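Local coordinates for protein putative phosphomannomutase (PDB 1TUO) that probably interconverts the positional phosphate esters of a phosphorylated sugar as a magnesium-dependent mutase of the phosphohexose mutase family, at residues L50-H55 against V80-P85; T272-Y277 against L353-S358; R284-K289 against G325-G330. One frame throughout, in Å; residues are numbered along the deposited sequence.

From the N terminus, contact 1 closes first: 50-55 meets 80-85 across a short loop of chain that is mostly the helix 61-75, a beta-alpha-beta step in the first alpha/beta/alpha domain. It is finished before the others open, and its centre lies about 30 Å from each of theirs. Contact 2 then closes a loop of 75 intervening residues, bringing helix 267-280 against helix 348-362 in the third alpha/beta/alpha domain. Contact 3, 284-289 with 325-330, is nested inside that loop and pairs two strands of the same domain's sheet. Contacts 2 and 3 touch where Leu-274 and Ala-275 of the helix rest on Phe-328 and Ile-329.

Contact 1: L50-H55 against V80-P85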
loop_
_atom_site.group_PDB
_atom_site.type_symbol
_atom_site.label_atom_id
_atom_site.label_comp_id
_atom_site.label_asym_id
_atom_site.label_seq_id
_atom_site.Cartn_x
_atom_site.Cartn_y
_atom_site.Cartn_z
ATOM N N LEU A 50 -14.014 -5.222 -20.847
ATOM C CA LEU A 50 -12.782 -4.451 -20.947
ATOM C C LEU A 50 -11.829 -4.803 -19.806
ATOM O O LEU A 50 -12.252 -5.020 -18.672
ATOM C CB LEU A 50 -13.104 -2.962 -20.874
ATOM C CG LEU A 50 -11.909 -2.022 -20.715
ATOM C CD1 LEU A 50 -11.088 -2.030 -21.985
ATOM C CD2 LEU A 50 -12.415 -0.609 -20.404
ATOM N N VAL A 51 -10.541 -4.865 -20.116
ATOM C CA VAL A 51 -9.539 -5.159 -19.095
ATOM C C VAL A 51 -8.489 -4.075 -19.200
ATOM O O VAL A 51 -8.059 -3.737 -20.300
ATOM C CB VAL A 51 -8.830 -6.513 -19.328
ATOM C CG1 VAL A 51 -7.784 -6.744 -18.229
ATOM C CG2 VAL A 51 -9.846 -7.643 -19.332
ATOM N N VAL A 52 -8.086 -3.532 -18.056
ATOM C CA VAL A 52 -7.058 -2.502 -18.033
ATOM C C VAL A 52 -5.786 -3.138 -17.496
ATOM O O VAL A 52 -5.822 -3.847 -16.493
ATOM C CB VAL A 52 -7.468 -1.323 -17.133
ATOM C CG1 VAL A 52 -6.443 -0.208 -17.241
ATOM C CG2 VAL A 52 -8.843 -0.802 -17.559
ATOM N N VAL A 53 -4.675 -2.908 -18.187
ATOM C CA VAL A 53 -3.386 -3.466 -17.778
ATOM C C VAL A 53 -2.417 -2.329 -17.470
ATOM O O VAL A 53 -2.414 -1.306 -18.151
ATOM C CB VAL A 53 -2.773 -4.336 -18.904
ATOM C CG1 VAL A 53 -1.398 -4.871 -18.471
ATOM C CG2 VAL A 53 -3.704 -5.499 -19.224
ATOM N N GLY A 54 -1.600 -2.509 -16.440
ATOM C CA GLY A 54 -0.628 -1.491 -16.094
ATOM C C GLY A 54 0.660 -2.153 -15.644
ATOM O O GLY A 54 0.693 -3.367 -15.434
ATOM N N HIS A 55 1.724 -1.365 -15.503
ATOM C CA HIS A 55 3.006 -1.910 -15.049
ATOM C C HIS A 55 3.776 -0.853 -14.268
ATOM O O HIS A 55 3.489 0.333 -14.399
ATOM C CB HIS A 55 3.834 -2.361 -16.250
ATOM C CG HIS A 55 4.241 -1.244 -17.158
ATOM N ND1 HIS A 55 5.373 -0.484 -16.946
ATOM C CD2 HIS A 55 3.675 -0.770 -18.292
ATOM C CE1 HIS A 55 5.485 0.410 -17.912
ATOM N NE2 HIS A 55 4.469 0.257 -18.743
ATOM N N VAL A 80 -7.009 -2.158 -22.642
ATOM C CA VAL A 80 -6.427 -0.828 -22.566
ATOM C C VAL A 80 -5.172 -0.960 -21.716
ATOM O O VAL A 80 -5.237 -1.399 -20.570
ATOM C CB VAL A 80 -7.362 0.195 -21.884
ATOM C CG1 VAL A 80 -6.579 1.457 -21.528
ATOM C CG2 VAL A 80 -8.519 0.548 -22.813
ATOM N N LEU A 81 -4.028 -0.610 -22.291
ATOM C CA LEU A 81 -2.768 -0.660 -21.563
ATOM C C LEU A 81 -2.466 0.782 -21.176
ATOM O O LEU A 81 -2.500 1.670 -22.022
ATOM C CB LEU A 81 -1.643 -1.199 -22.455
ATOM C CG LEU A 81 -0.227 -1.112 -21.862
ATOM C CD1 LEU A 81 -0.108 -2.046 -20.665
ATOM C CD2 LEU A 81 0.811 -1.481 -22.929
ATOM N N LEU A 82 -2.188 1.018 -19.900
ATOM C CA LEU A 82 -1.887 2.368 -19.462
ATOM C C LEU A 82 -0.484 2.747 -19.896
ATOM O O LEU A 82 0.452 1.951 -19.795
ATOM C CB LEU A 82 -2.031 2.484 -17.944
ATOM C CG LEU A 82 -3.445 2.189 -17.439
ATOM C CD1 LEU A 82 -3.497 2.363 -15.929
ATOM C CD2 LEU A 82 -4.435 3.136 -18.116
ATOM N N LYS A 83 -0.358 3.974 -20.389
ATOM C CA LYS A 83 0.904 4.506 -20.882
ATOM C C LYS A 83 1.965 4.770 -19.820
ATOM O O LYS A 83 1.738 5.520 -18.862
ATOM C CB LYS A 83 0.648 5.802 -21.660
ATOM C CG LYS A 83 1.907 6.416 -22.265
ATOM C CD LYS A 83 1.602 7.733 -22.962
ATOM C CE LYS A 83 2.860 8.337 -23.571
ATOM N NZ LYS A 83 3.905 8.603 -22.539
ATOM N N GLY A 84 3.129 4.158 -20.018
ATOM C CA GLY A 84 4.244 4.338 -19.109
ATOM C C GLY A 84 4.055 3.699 -17.753
ATOM O O GLY A 84 3.007 3.114 -17.482
ATOM N N PRO A 85 5.068 3.779 -16.879
ATOM C CA PRO A 85 4.909 3.175 -15.554
ATOM C C PRO A 85 3.832 3.930 -14.790
ATOM O O PRO A 85 3.750 5.159 -14.873
ATOM C CB PRO A 85 6.288 3.345 -14.926
ATOM C CG PRO A 85 6.780 4.635 -15.539
ATOM C CD PRO A 85 6.360 4.484 -16.997
HETATM O O HOH W 1 1.243 0.973 -17.253
HETATM O O HOH W 2 2.927 1.062 -20.892
#
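A beta-alpha-beta unit of the first alpha/beta/alpha domain is closed here: strand 50-55 leads through helix 61-75 into strand 78-82, which returns parallel to it, their short axes approaching to 4.7 Å. Three backbone bonds join them. Val-51 O accepts from Val-80 N, and Val-53 N donates to Val-80 O at 2.9 Å. Leu-82 N donates to Val-53 O at 2.9 Å and 171°, nearly along the C=O axis.

Beta-branched valines and leucines suit strands covered by helices on both faces. On one, Val-52 turns CG1 anti to its backbone N and lays it obliquely against Leu-82 CG, 3.8 Å away, beneath helix 88-97; Leu-50 CD1 meets Val-80 CG2 on the same side. On the other, Val-53 CG1 meets Leu-81 CD1 at 3.8 Å, and both side chains also touch Ser-69 of helix 61-75.

Past Leu-82 the direct N-H to O bonds between the chains stop and two waters take over. One molecule accepts from His-55 N and donates to Leu-82 O and Gly-84 O. A second lies in the plane of the imidazole, 2.8 Å from His-55 NE2, and donates to Leu-82 O. The crowded chi1 of His-55, 65°, swings its ring over the turn, so that Gly-84 O sits over one face, 3.4 Å from NE2 but at a poor angle for bonding. Gly-84 has a positive phi of 70°, which glycine adopts readily. Leu-82 O is thus gripped by two waters, and polar groups without a direct partner across the two chains are satisfied through solvent.

Contact 2: T272-Y277 against L353-S358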
loop_
_atom_site.group_PDB
_atom_site.type_symbol
_atom_site.label_atom_id
_atom_site.label_comp_id
_atom_site.label_asym_id
_atom_site.label_seq_id
_atom_site.Cartn_x
_atom_site.Cartn_y
_atom_site.Cartn_z
ATOM N N THR A 272 -2.986 6.360 12.411
ATOM C CA THR A 272 -3.732 6.971 13.508
ATOM C C THR A 272 -3.867 8.484 13.355
ATOM O O THR A 272 -4.909 9.054 13.691
ATOM C CB THR A 272 -3.089 6.645 14.881
ATOM O OG1 THR A 272 -1.727 7.086 14.904
ATOM C CG2 THR A 272 -3.143 5.150 15.133
ATOM N N THR A 273 -2.823 9.134 12.851
ATOM C CA THR A 273 -2.862 10.581 12.650
ATOM C C THR A 273 -3.948 10.909 11.623
ATOM O O THR A 273 -4.728 11.838 11.813
ATOM C CB THR A 273 -1.503 11.124 12.144
ATOM O OG1 THR A 273 -0.504 10.946 13.162
ATOM C CG2 THR A 273 -1.609 12.607 11.810
ATOM N N LEU A 274 -4.007 10.135 10.542
ATOM C CA LEU A 274 -5.014 10.374 9.511
ATOM C C LEU A 274 -6.402 9.955 9.982
ATOM O O LEU A 274 -7.404 10.549 9.588
ATOM C CB LEU A 274 -4.644 9.643 8.209
ATOM C CG LEU A 274 -3.465 10.261 7.444
ATOM C CD1 LEU A 274 -3.255 9.505 6.133
ATOM C CD2 LEU A 274 -3.731 11.745 7.161
ATOM N N ALA A 275 -6.477 8.938 10.835
ATOM C CA ALA A 275 -7.778 8.515 11.336
ATOM C C ALA A 275 -8.345 9.648 12.186
ATOM O O ALA A 275 -9.525 9.981 12.089
ATOM C CB ALA A 275 -7.652 7.245 12.178
ATOM N N LEU A 276 -7.491 10.249 13.007
ATOM C CA LEU A 276 -7.920 11.342 13.874
ATOM C C LEU A 276 -8.362 12.541 13.049
ATOM O O LEU A 276 -9.411 13.122 13.300
ATOM C CB LEU A 276 -6.782 11.770 14.802
ATOM C CG LEU A 276 -7.078 12.956 15.727
ATOM C CD1 LEU A 276 -8.236 12.610 16.652
ATOM C CD2 LEU A 276 -5.835 13.280 16.546
ATOM N N TYR A 277 -7.547 12.907 12.069
ATOM C CA TYR A 277 -7.853 14.039 11.206
ATOM C C TYR A 277 -9.179 13.855 10.471
ATOM O O TYR A 277 -10.024 14.752 10.471
ATOM C CB TYR A 277 -6.722 14.243 10.193
ATOM C CG TYR A 277 -6.995 15.363 9.211
ATOM C CD1 TYR A 277 -7.170 15.099 7.853
ATOM C CD2 TYR A 277 -7.105 16.680 9.647
ATOM C CE1 TYR A 277 -7.452 16.128 6.953
ATOM C CE2 TYR A 277 -7.388 17.715 8.756
ATOM C CZ TYR A 277 -7.561 17.432 7.415
ATOM O OH TYR A 277 -7.863 18.451 6.536
ATOM N N LEU A 353 -1.098 13.113 -0.077
ATOM C CA LEU A 353 -1.852 14.357 -0.161
ATOM C C LEU A 353 -2.692 14.635 1.083
ATOM O O LEU A 353 -2.841 15.794 1.479
ATOM C CB LEU A 353 -2.721 14.359 -1.427
ATOM C CG LEU A 353 -1.881 14.394 -2.711
ATOM C CD1 LEU A 353 -2.744 14.139 -3.944
ATOM C CD2 LEU A 353 -1.183 15.746 -2.808
ATOM N N LEU A 354 -3.237 13.594 1.713
ATOM C CA LEU A 354 -4.025 13.806 2.927
ATOM C C LEU A 354 -3.103 14.194 4.082
ATOM O O LEU A 354 -3.481 14.987 4.949
ATOM C CB LEU A 354 -4.830 12.554 3.282
ATOM C CG LEU A 354 -6.019 12.272 2.353
ATOM C CD1 LEU A 354 -6.577 10.887 2.628
ATOM C CD2 LEU A 354 -7.098 13.338 2.556
ATOM N N LEU A 355 -1.893 13.642 4.102
ATOM C CA LEU A 355 -0.951 14.005 5.159
ATOM C C LEU A 355 -0.658 15.492 5.001
ATOM O O LEU A 355 -0.657 16.246 5.969
ATOM C CB LEU A 355 0.346 13.200 5.037
ATOM C CG LEU A 355 0.202 11.751 5.503
ATOM C CD1 LEU A 355 1.407 10.927 5.087
ATOM C CD2 LEU A 355 0.025 11.737 7.023
ATOM N N LEU A 356 -0.422 15.903 3.760
ATOM C CA LEU A 356 -0.149 17.297 3.445
ATOM C C LEU A 356 -1.341 18.163 3.867
ATOM O O LEU A 356 -1.167 19.238 4.460
ATOM C CB LEU A 356 0.117 17.437 1.940
ATOM C CG LEU A 356 0.551 18.802 1.403
ATOM C CD1 LEU A 356 1.864 19.227 2.041
ATOM C CD2 LEU A 356 0.703 18.707 -0.113
ATOM N N GLU A 357 -2.552 17.696 3.573
ATOM C CA GLU A 357 -3.754 18.440 3.948
ATOM C C GLU A 357 -3.849 18.596 5.469
ATOM O O GLU A 357 -4.095 19.696 5.971
ATOM C CB GLU A 357 -5.016 17.735 3.444
ATOM C CG GLU A 357 -6.303 18.549 3.666
ATOM C CD GLU A 357 -7.565 17.787 3.301
ATOM O OE1 GLU A 357 -7.692 17.364 2.134
ATOM O OE2 GLU A 357 -8.435 17.613 4.182
ATOM N N SER A 358 -3.651 17.496 6.196
ATOM C CA SER A 358 -3.735 17.516 7.659
ATOM C C SER A 358 -2.805 18.552 8.285
ATOM O O SER A 358 -3.194 19.274 9.206
ATOM C CB SER A 358 -3.406 16.133 8.251
ATOM O OG SER A 358 -2.020 15.842 8.154
#
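Thr-273 begins the approach of helix 267-280 to helix 348-362, its side chain directed at the other helix but stopping short of contact. Leu-274 makes the first real contact. With CG anti to the carbonyl carbon, it reaches across so that CD2 lies 3.8 Å from Leu-355 CD2, the two side chains crossing at about a right angle. The same methyl rests near Leu-354 O and against Leu-354 CB, at 4.1 Å, so it touches two successive residues of the second helix, while CG and CD1 also lie against Leu-355 CD2.

The two helices belong to the third alpha/beta/alpha domain, and their short segments cross at 61° with the axes 10.4 Å apart. Ala-275 and Leu-276 face elsewhere, onto helix 296-304, which packs beside the first helix.

One turn on from Thr-273, Tyr-277 ends the segment with the most varied contact. Its CG is anti to the backbone N (chi1 177°), which extends the ring over the second helix. Ser-358 CA stands over the ring centre, 3.8 Å from the centroid, in a CH-pi contact, and Ser-358 CB lies over the same face beside Tyr-277 CG. A small residue suits this place because the ring can lie close to the backbone. Ser-358 OG turns back to Leu-355 O, 2.6 Å away and on a lone pair, and also meets Gln-369 NE2. At the far edge of the ring, Tyr-277 OH donates to the anti lone pair of Glu-357 OE2 at 2.6 Å. An extended glutamate chain carries the carboxylate there, turned 74° from the ring plane; Lys-281 forms a salt bridge to the same oxygen, while OE1 accepts from Asp-169 N.

Contact 3: R284-K289 against G325-G330; sequences RGRAVK and GDCFIG
Arg-286 and Cys-327 meet flat group to sulphur: the guanidinium lies with one face over Cys-327 SG, which stands 3.4 Å from its plane and toward the rim, with Arg-286 NE 3.6 Å from the sulphur. The crowded chi1 of Arg-286, 50°, followed by an extended run to NE, carries the chain along this face of the sheet. Its tip is held by a salt bridge from NH2 to Glu-321 and a hydrogen bond from NH1 to Thr-309 OG1. Val-288 CG2 touches the same sulphur at 3.6 Å, roughly at right angles to the direction of NE, so the compact, polarisable thiol serves both neighbours.

Ala-287 and Ile-329 share the opposite face, Ile-329 CG2 packing on Ala-287 CB at 3.7 Å. Phe-328, at the corner, turns toward strand 286-290; its crowded chi1 of 73° swings the ring so that its edge meets Arg-286 N, CE1 touches Ala-287 CB, and Ile-329 CG2 lies over one face, offset toward the rim. The alanine is small enough to leave room for both neighbours, and Phe-306 meets the ring edge-to-face.

These side chains hang on parallel strands of the third domain's mixed sheet, where 286-290 runs beside 327-331. Arg-286 N donates to Asp-326 O and Arg-286 O accepts from Phe-328 N, both at 3.0 Å; beyond the corner, Val-288 N reaches Ile-329 O. Gly-285, with a phi of 118°, brings its CA within 3.3 Å of Asp-326 O, where a side chain would collide with that carbonyl.

The backbone bonds set the pairing despite the corner, while the arginine, its charge probably offset by the salt bridge to Glu-321, sets one face of its guanidinium over the Cys-327 sulphur; the cation probably also feels the carboxylate of Asp-326 at longer range.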
loop_
_atom_site.group_PDB
_atom_site.type_symbol
_atom_site.label_atom_id
_atom_site.label_comp_id
_atom_site.label_asym_id
_atom_site.label_seq_id
_atom_site.Cartn_x
_atom_site.Cartn_y
_atom_site.Cartn_z
ATOM N N ARG A 284 -17.724 9.643 9.490
ATOM C CA ARG A 284 -18.249 8.695 10.460
ATOM C C ARG A 284 -18.158 7.273 9.939
ATOM O O ARG A 284 -17.884 7.046 8.760
ATOM C CB ARG A 284 -19.702 9.031 10.806
ATOM C CG ARG A 284 -19.893 9.473 12.251
ATOM C CD ARG A 284 -18.977 10.640 12.587
ATOM N NE ARG A 284 -19.065 11.041 13.988
ATOM C CZ ARG A 284 -18.333 12.008 14.531
ATOM N NH1 ARG A 284 -17.459 12.677 13.790
ATOM N NH2 ARG A 284 -18.480 12.315 15.813
ATOM N N GLY A 285 -18.392 6.320 10.830
ATOM C CA GLY A 285 -18.322 4.923 10.454
ATOM C C GLY A 285 -17.231 4.249 11.260
ATOM O O GLY A 285 -16.886 4.700 12.349
ATOM N N ARG A 286 -16.674 3.175 10.724
ATOM C CA ARG A 286 -15.630 2.451 11.432
ATOM C C ARG A 286 -14.292 2.496 10.707
ATOM O O ARG A 286 -14.218 2.800 9.517
ATOM C CB ARG A 286 -16.063 0.998 11.620
ATOM C CG ARG A 286 -16.532 0.377 10.325
ATOM C CD ARG A 286 -17.122 -1.016 10.496
ATOM N NE ARG A 286 -17.599 -1.508 9.207
ATOM C CZ ARG A 286 -17.284 -2.688 8.682
ATOM N NH1 ARG A 286 -16.486 -3.529 9.332
ATOM N NH2 ARG A 286 -17.759 -3.019 7.492
ATOM N N ALA A 287 -13.233 2.214 11.453
ATOM C CA ALA A 287 -11.891 2.165 10.900
ATOM C C ALA A 287 -11.584 0.674 10.826
ATOM O O ALA A 287 -11.970 -0.082 11.719
ATOM C CB ALA A 287 -10.907 2.863 11.839
ATOM N N VAL A 288 -10.904 0.246 9.766
ATOM C CA VAL A 288 -10.562 -1.161 9.611
ATOM C C VAL A 288 -9.042 -1.288 9.644
ATOM O O VAL A 288 -8.341 -0.504 9.015
ATOM C CB VAL A 288 -11.100 -1.721 8.274
ATOM C CG1 VAL A 288 -10.928 -3.238 8.235
ATOM C CG2 VAL A 288 -12.566 -1.328 8.102
ATOM N N LYS A 289 -8.541 -2.264 10.397
ATOM C CA LYS A 289 -7.096 -2.466 10.522
ATOM C C LYS A 289 -6.753 -3.944 10.569
ATOM O O LYS A 289 -7.542 -4.750 11.060
ATOM C CB LYS A 289 -6.580 -1.803 11.808
ATOM C CG LYS A 289 -7.305 -2.277 13.073
ATOM C CD LYS A 289 -6.567 -1.903 14.367
ATOM C CE LYS A 289 -5.777 -3.091 14.918
ATOM N NZ LYS A 289 -5.217 -2.854 16.289
ATOM N N GLY A 325 -19.719 -0.321 2.916
ATOM C CA GLY A 325 -20.112 1.080 2.870
ATOM C C GLY A 325 -20.251 1.850 4.172
ATOM O O GLY A 325 -20.836 2.938 4.185
ATOM N N ASP A 326 -19.707 1.317 5.260
ATOM C CA ASP A 326 -19.810 1.984 6.553
ATOM C C ASP A 326 -18.439 2.243 7.184
ATOM O O ASP A 326 -18.322 2.314 8.406
ATOM C CB ASP A 326 -20.670 1.134 7.495
ATOM C CG ASP A 326 -21.061 1.872 8.764
ATOM O OD1 ASP A 326 -21.678 1.241 9.652
ATOM O OD2 ASP A 326 -20.761 3.080 8.877
ATOM N N CYS A 327 -17.411 2.393 6.351
ATOM C CA CYS A 327 -16.050 2.638 6.839
ATOM C C CYS A 327 -15.548 4.021 6.407
ATOM O O CYS A 327 -16.068 4.599 5.449
ATOM C CB CYS A 327 -15.089 1.583 6.278
ATOM S SG CYS A 327 -15.548 -0.146 6.530
ATOM N N PHE A 328 -14.548 4.558 7.108
ATOM C CA PHE A 328 -13.990 5.851 6.711
ATOM C C PHE A 328 -12.477 5.789 6.504
ATOM O O PHE A 328 -11.864 6.743 6.037
ATOM C CB PHE A 328 -14.366 6.977 7.698
ATOM C CG PHE A 328 -13.645 6.929 9.019
ATOM C CD1 PHE A 328 -14.091 6.104 10.046
ATOM C CD2 PHE A 328 -12.539 7.745 9.250
ATOM C CE1 PHE A 328 -13.446 6.094 11.291
ATOM C CE2 PHE A 328 -11.890 7.744 10.479
ATOM C CZ PHE A 328 -12.342 6.921 11.504
ATOM N N ILE A 329 -11.880 4.652 6.839
ATOM C CA ILE A 329 -10.444 4.473 6.641
ATOM C C ILE A 329 -10.074 3.015 6.886
ATOM O O ILE A 329 -10.735 2.322 7.656
ATOM C CB ILE A 329 -9.625 5.392 7.586
ATOM C CG1 ILE A 329 -8.183 5.505 7.082
ATOM C CG2 ILE A 329 -9.646 4.841 9.007
ATOM C CD1 ILE A 329 -7.357 6.555 7.830
ATOM N N GLY A 330 -9.032 2.543 6.209
ATOM C CA GLY A 330 -8.596 1.166 6.391
ATOM C C GLY A 330 -7.087 1.128 6.273
ATOM O O GLY A 330 -6.527 1.735 5.366
#